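Local coordinates for protein heroin esterase (Rhodococcus sp., PDB 1LZK) that probably hydrolyses the ester bonds of heroin, using an alpha/beta hydrolase fold and a probable nucleophile elbow, at residues Leu195-Met200 with Leu262-Ile267; Ala114-Arg119 with Asn131-Ala136. All coordinates share one frame; numbering follows the deposited sequence.

Interaction 1: residues Leu195-Met200 with Leu262-Ile267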
# COMPACT_ATOMS: atom_id res chain seq x y z
N LEU A 195 15.28 0.38 10.10
CA LEU A 195 16.24 0.46 9.00
C LEU A 195 17.49 -0.40 9.22
O LEU A 195 18.59 -0.03 8.84
CB LEU A 195 16.69 1.91 8.72
CG LEU A 195 15.59 2.97 8.64
CD1 LEU A 195 16.13 4.35 8.26
CD2 LEU A 195 14.51 2.53 7.65
N GLU A 196 17.30 -1.58 9.82
CA GLU A 196 18.46 -2.40 10.17
C GLU A 196 18.61 -3.68 9.38
O GLU A 196 19.56 -4.44 9.63
CB GLU A 196 18.33 -2.78 11.67
CG GLU A 196 17.13 -3.69 11.91
CD GLU A 196 16.78 -3.91 13.37
OE1 GLU A 196 17.23 -3.13 14.24
OE2 GLU A 196 16.06 -4.89 13.66
N THR A 197 17.71 -3.99 8.45
CA THR A 197 17.92 -5.16 7.59
C THR A 197 19.05 -4.93 6.61
O THR A 197 19.44 -3.78 6.28
CB THR A 197 16.68 -5.46 6.74
OG1 THR A 197 16.44 -4.29 5.93
CG2 THR A 197 15.44 -5.73 7.56
N VAL A 198 19.61 -6.02 6.11
CA VAL A 198 20.69 -5.88 5.12
C VAL A 198 20.26 -5.06 3.93
O VAL A 198 21.02 -4.21 3.41
CB VAL A 198 21.22 -7.24 4.62
CG1 VAL A 198 22.23 -7.10 3.50
CG2 VAL A 198 21.83 -8.01 5.79
N SER A 199 19.05 -5.24 3.38
CA SER A 199 18.73 -4.45 2.19
C SER A 199 18.66 -2.94 2.53
O SER A 199 18.95 -2.12 1.64
CB SER A 199 17.46 -4.94 1.50
OG SER A 199 16.35 -4.95 2.38
N MSE A 200 18.23 -2.69 3.75
CA MSE A 200 18.09 -1.28 4.12
C MSE A 200 19.45 -0.68 4.48
O MSE A 200 19.58 0.53 4.32
CB MSE A 200 17.08 -1.12 5.25
CG MSE A 200 16.69 0.31 5.66
SE MSE A 200 16.07 1.37 4.20
CE MSE A 200 14.31 0.73 4.01
N LEU A 262 13.32 -1.98 0.90
CA LEU A 262 12.23 -2.58 1.67
C LEU A 262 12.14 -4.08 1.55
O LEU A 262 11.33 -4.71 2.23
CB LEU A 262 10.91 -1.95 1.19
CG LEU A 262 10.80 -0.43 1.27
CD1 LEU A 262 9.46 0.06 0.72
CD2 LEU A 262 10.97 0.08 2.70
N ARG A 263 12.94 -4.69 0.70
CA ARG A 263 12.78 -6.11 0.38
C ARG A 263 12.86 -6.97 1.62
O ARG A 263 11.99 -7.84 1.90
CB ARG A 263 13.88 -6.48 -0.64
CG ARG A 263 13.84 -7.96 -1.06
CD ARG A 263 15.22 -8.30 -1.70
NE ARG A 263 16.25 -8.35 -0.68
CZ ARG A 263 17.58 -8.15 -0.82
NH1 ARG A 263 17.99 -7.82 -2.03
NH2 ARG A 263 18.37 -8.24 0.21
N ASP A 264 13.89 -6.83 2.45
CA ASP A 264 14.11 -7.74 3.56
C ASP A 264 13.00 -7.57 4.62
O ASP A 264 12.55 -8.59 5.17
CB ASP A 264 15.48 -7.55 4.21
CG ASP A 264 16.63 -7.96 3.33
OD1 ASP A 264 16.40 -8.45 2.20
OD2 ASP A 264 17.79 -7.74 3.76
N GLU A 265 12.57 -6.34 4.90
CA GLU A 265 11.52 -6.20 5.93
C GLU A 265 10.24 -6.86 5.44
O GLU A 265 9.47 -7.39 6.26
CB GLU A 265 11.34 -4.75 6.36
CG GLU A 265 10.74 -3.81 5.31
CD GLU A 265 11.13 -2.37 5.59
OE1 GLU A 265 12.35 -2.09 5.54
OE2 GLU A 265 10.25 -1.53 5.88
N GLY A 266 10.00 -6.82 4.13
CA GLY A 266 8.84 -7.50 3.54
C GLY A 266 8.92 -9.00 3.74
O GLY A 266 8.01 -9.70 4.20
N ILE A 267 10.06 -9.58 3.31
CA ILE A 267 10.23 -11.04 3.43
C ILE A 267 10.16 -11.45 4.90
O ILE A 267 9.51 -12.46 5.22
CB ILE A 267 11.57 -11.47 2.78
CG1 ILE A 267 11.56 -11.22 1.27
CG2 ILE A 267 11.96 -12.91 3.12
CD1 ILE A 267 12.87 -11.46 0.55
O HOH W 1 13.58 -1.08 7.62
O HOH W 2 14.05 -3.87 4.57
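Ser199 and Asp264 exchange two hydrogen bonds between the starts of two helices. Ser199 N donates to Asp264 OD2 at 2.8 Å, coming from well above the carboxylate plane (59° out of it), while Asp264 N returns a straighter bond to Ser199 OG (3.1 Å). With chi1 at 56°, OG of Ser199 sits between its own backbone N and carbonyl carbon, close to the incoming amide, and it also bonds to Pro261 O. The other carboxylate oxygen, Asp264 OD1, is gripped side-on by Arg263 through NE and NH2, the latter at 2.8 Å in a salt bridge; CB of Ser199 lies over one face of that guanidinium. A lysine in place of Asp264 would probably leave Ser199 N without its acceptor and Arg263 without its charge mate.

Thr197 is the N-cap of helix 198-202: OG1 accepts from Met200 N at 3.2 Å. Water 2 joins that same OG1 to Glu265 N and Glu265 OE1, so the cap is tied to helix 263-275; Glu265 OE2 is held by the amides of Leu191 and Asp192.

Apolar contact comes from Met200, a selenomethionine, whose CE meets Leu262 CD2 at 3.6 Å. Leu262 also touches Ser160, probably the nucleophile, and His290.

Interaction 2: residues Ala114-Arg119 with Asn131-Ala136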
# COMPACT_ATOMS: atom_id res chain seq x y z
N ALA A 114 -12.54 0.59 -2.43
CA ALA A 114 -12.60 1.79 -1.61
C ALA A 114 -11.20 2.38 -1.50
O ALA A 114 -10.42 1.87 -0.67
CB ALA A 114 -13.22 1.48 -0.25
N ASN A 115 -10.88 3.32 -2.36
CA ASN A 115 -9.52 3.89 -2.43
C ASN A 115 -9.40 5.09 -1.52
O ASN A 115 -10.07 6.14 -1.73
CB ASN A 115 -9.32 4.23 -3.91
CG ASN A 115 -7.98 4.81 -4.25
OD1 ASN A 115 -7.06 4.75 -3.44
ND2 ASN A 115 -7.88 5.37 -5.46
N VAL A 116 -8.59 5.01 -0.47
CA VAL A 116 -8.69 5.98 0.65
C VAL A 116 -7.81 7.20 0.51
O VAL A 116 -6.58 7.07 0.29
CB VAL A 116 -8.35 5.25 1.99
CG1 VAL A 116 -8.46 6.20 3.19
CG2 VAL A 116 -9.22 4.03 2.24
N GLU A 117 -8.42 8.39 0.68
CA GLU A 117 -7.63 9.63 0.66
C GLU A 117 -7.19 9.97 2.08
O GLU A 117 -7.83 10.73 2.79
CB GLU A 117 -8.44 10.78 0.09
CG GLU A 117 -7.65 12.06 -0.15
CD GLU A 117 -6.86 11.96 -1.46
OE1 GLU A 117 -5.74 11.41 -1.47
OE2 GLU A 117 -7.36 12.44 -2.49
N TYR A 118 -6.10 9.38 2.55
CA TYR A 118 -5.63 9.67 3.91
C TYR A 118 -4.83 10.95 3.94
O TYR A 118 -4.29 11.43 2.92
CB TYR A 118 -4.81 8.49 4.41
CG TYR A 118 -3.58 8.12 3.63
CD1 TYR A 118 -2.35 8.72 3.88
CD2 TYR A 118 -3.64 7.16 2.63
CE1 TYR A 118 -1.19 8.39 3.18
CE2 TYR A 118 -2.49 6.80 1.92
CZ TYR A 118 -1.29 7.43 2.18
OH TYR A 118 -0.16 7.05 1.47
N ARG A 119 -4.73 11.55 5.12
CA ARG A 119 -3.93 12.77 5.25
C ARG A 119 -2.45 12.49 5.20
O ARG A 119 -1.99 11.50 5.77
CB ARG A 119 -4.26 13.41 6.62
CG ARG A 119 -5.65 14.05 6.62
CD ARG A 119 -6.00 14.52 8.04
NE ARG A 119 -6.12 13.33 8.89
CZ ARG A 119 -6.23 13.31 10.19
NH1 ARG A 119 -6.23 14.47 10.83
NH2 ARG A 119 -6.32 12.17 10.89
N ASN A 131 -5.17 6.26 11.34
CA ASN A 131 -6.54 6.47 11.81
C ASN A 131 -7.51 6.77 10.67
O ASN A 131 -8.65 6.31 10.71
CB ASN A 131 -6.54 7.62 12.83
CG ASN A 131 -5.99 7.13 14.18
OD1 ASN A 131 -5.79 5.92 14.40
ND2 ASN A 131 -5.75 8.07 15.10
N ASP A 132 -7.08 7.50 9.64
CA ASP A 132 -7.93 7.76 8.48
C ASP A 132 -8.31 6.46 7.75
O ASP A 132 -9.42 6.21 7.33
CB ASP A 132 -7.26 8.70 7.48
CG ASP A 132 -7.13 10.11 8.01
OD1 ASP A 132 -7.84 10.48 8.99
OD2 ASP A 132 -6.33 10.90 7.46
N CYS A 133 -7.33 5.57 7.61
CA CYS A 133 -7.55 4.31 6.94
C CYS A 133 -8.47 3.43 7.77
O CYS A 133 -9.36 2.78 7.24
CB CYS A 133 -6.19 3.61 6.70
SG CYS A 133 -5.13 4.48 5.51
N TYR A 134 -8.25 3.44 9.09
CA TYR A 134 -9.17 2.63 9.92
C TYR A 134 -10.56 3.22 9.96
O TYR A 134 -11.55 2.49 9.97
CB TYR A 134 -8.58 2.46 11.30
CG TYR A 134 -9.37 1.56 12.22
CD1 TYR A 134 -9.61 0.23 11.90
CD2 TYR A 134 -9.90 2.07 13.40
CE1 TYR A 134 -10.35 -0.59 12.74
CE2 TYR A 134 -10.64 1.24 14.25
CZ TYR A 134 -10.85 -0.06 13.91
OH TYR A 134 -11.58 -0.86 14.76
N ALA A 135 -10.66 4.55 9.95
CA ALA A 135 -11.97 5.20 9.88
C ALA A 135 -12.69 4.79 8.61
O ALA A 135 -13.88 4.52 8.58
CB ALA A 135 -11.79 6.70 9.92
N ALA A 136 -11.94 4.74 7.50
CA ALA A 136 -12.53 4.30 6.23
C ALA A 136 -13.02 2.86 6.29
O ALA A 136 -14.11 2.52 5.85
CB ALA A 136 -11.51 4.49 5.12
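Val116 lays its CG2 methyl against Ala136 CB at 3.7 Å, with CG1 only slightly farther from the same methyl. One turn back along the helix, Cys133 SG approaches Tyr118 from an oblique direction, 5.0 Å from the ring centroid, and packs 4.2 Å from Tyr118 CB. The ring extends past the helix to His86, bonding from OH to His86 O and stacking on its ring.

The polar half of the contact centres on Asp132. Its OD2 takes two bonds: Arg119 N arrives on the anti lone pair at 2.9 Å, and Arg119 NE on the syn lone pair at 2.8 Å, nearly straight at 172° and in the guanidinium plane. A weak bond from NH2 to OD1 completes a side-on salt bridge, in which the guanidinium and carboxylate planes are turned 39° apart. The bend of the arginine chain at chi3 (-66°) brings NE round to the acceptor that its own amide uses. Asp62 forms a second salt bridge with Arg119 NH2.

Strand 112-116 and helix 128-142 run nearly antiparallel here, as in the beta-alpha-beta crossovers of this fold, with helix 161-176 touching Tyr118 and Cys133, and strands 65-72 and 79-85 flanking Val116.

How the interactions relate
Interaction 2 comes first along the chain and is complete before interaction 1 begins. Their centres are about 26 Å apart on opposite sides of the chain's centre, with about 12 Å between nearest atoms, so they do not touch. Both belong to the alpha/beta hydrolase fold and relate to its mixed sheet: interaction 2 packs helix 128-142 on strand 112-116, whereas interaction 1 joins helix 198-202 to the start of helix 263-275, which follows strand 252-257 nearer the other edge. Strands 79-85, 153-159 and 183-187 lie between strands 112-116 and 252-257. The probable nucleophile elbow follows strand 153-159; Leu262 of interaction 1 touches its Ser160, whereas Tyr118 of interaction 2 lies near the elbow without touching it.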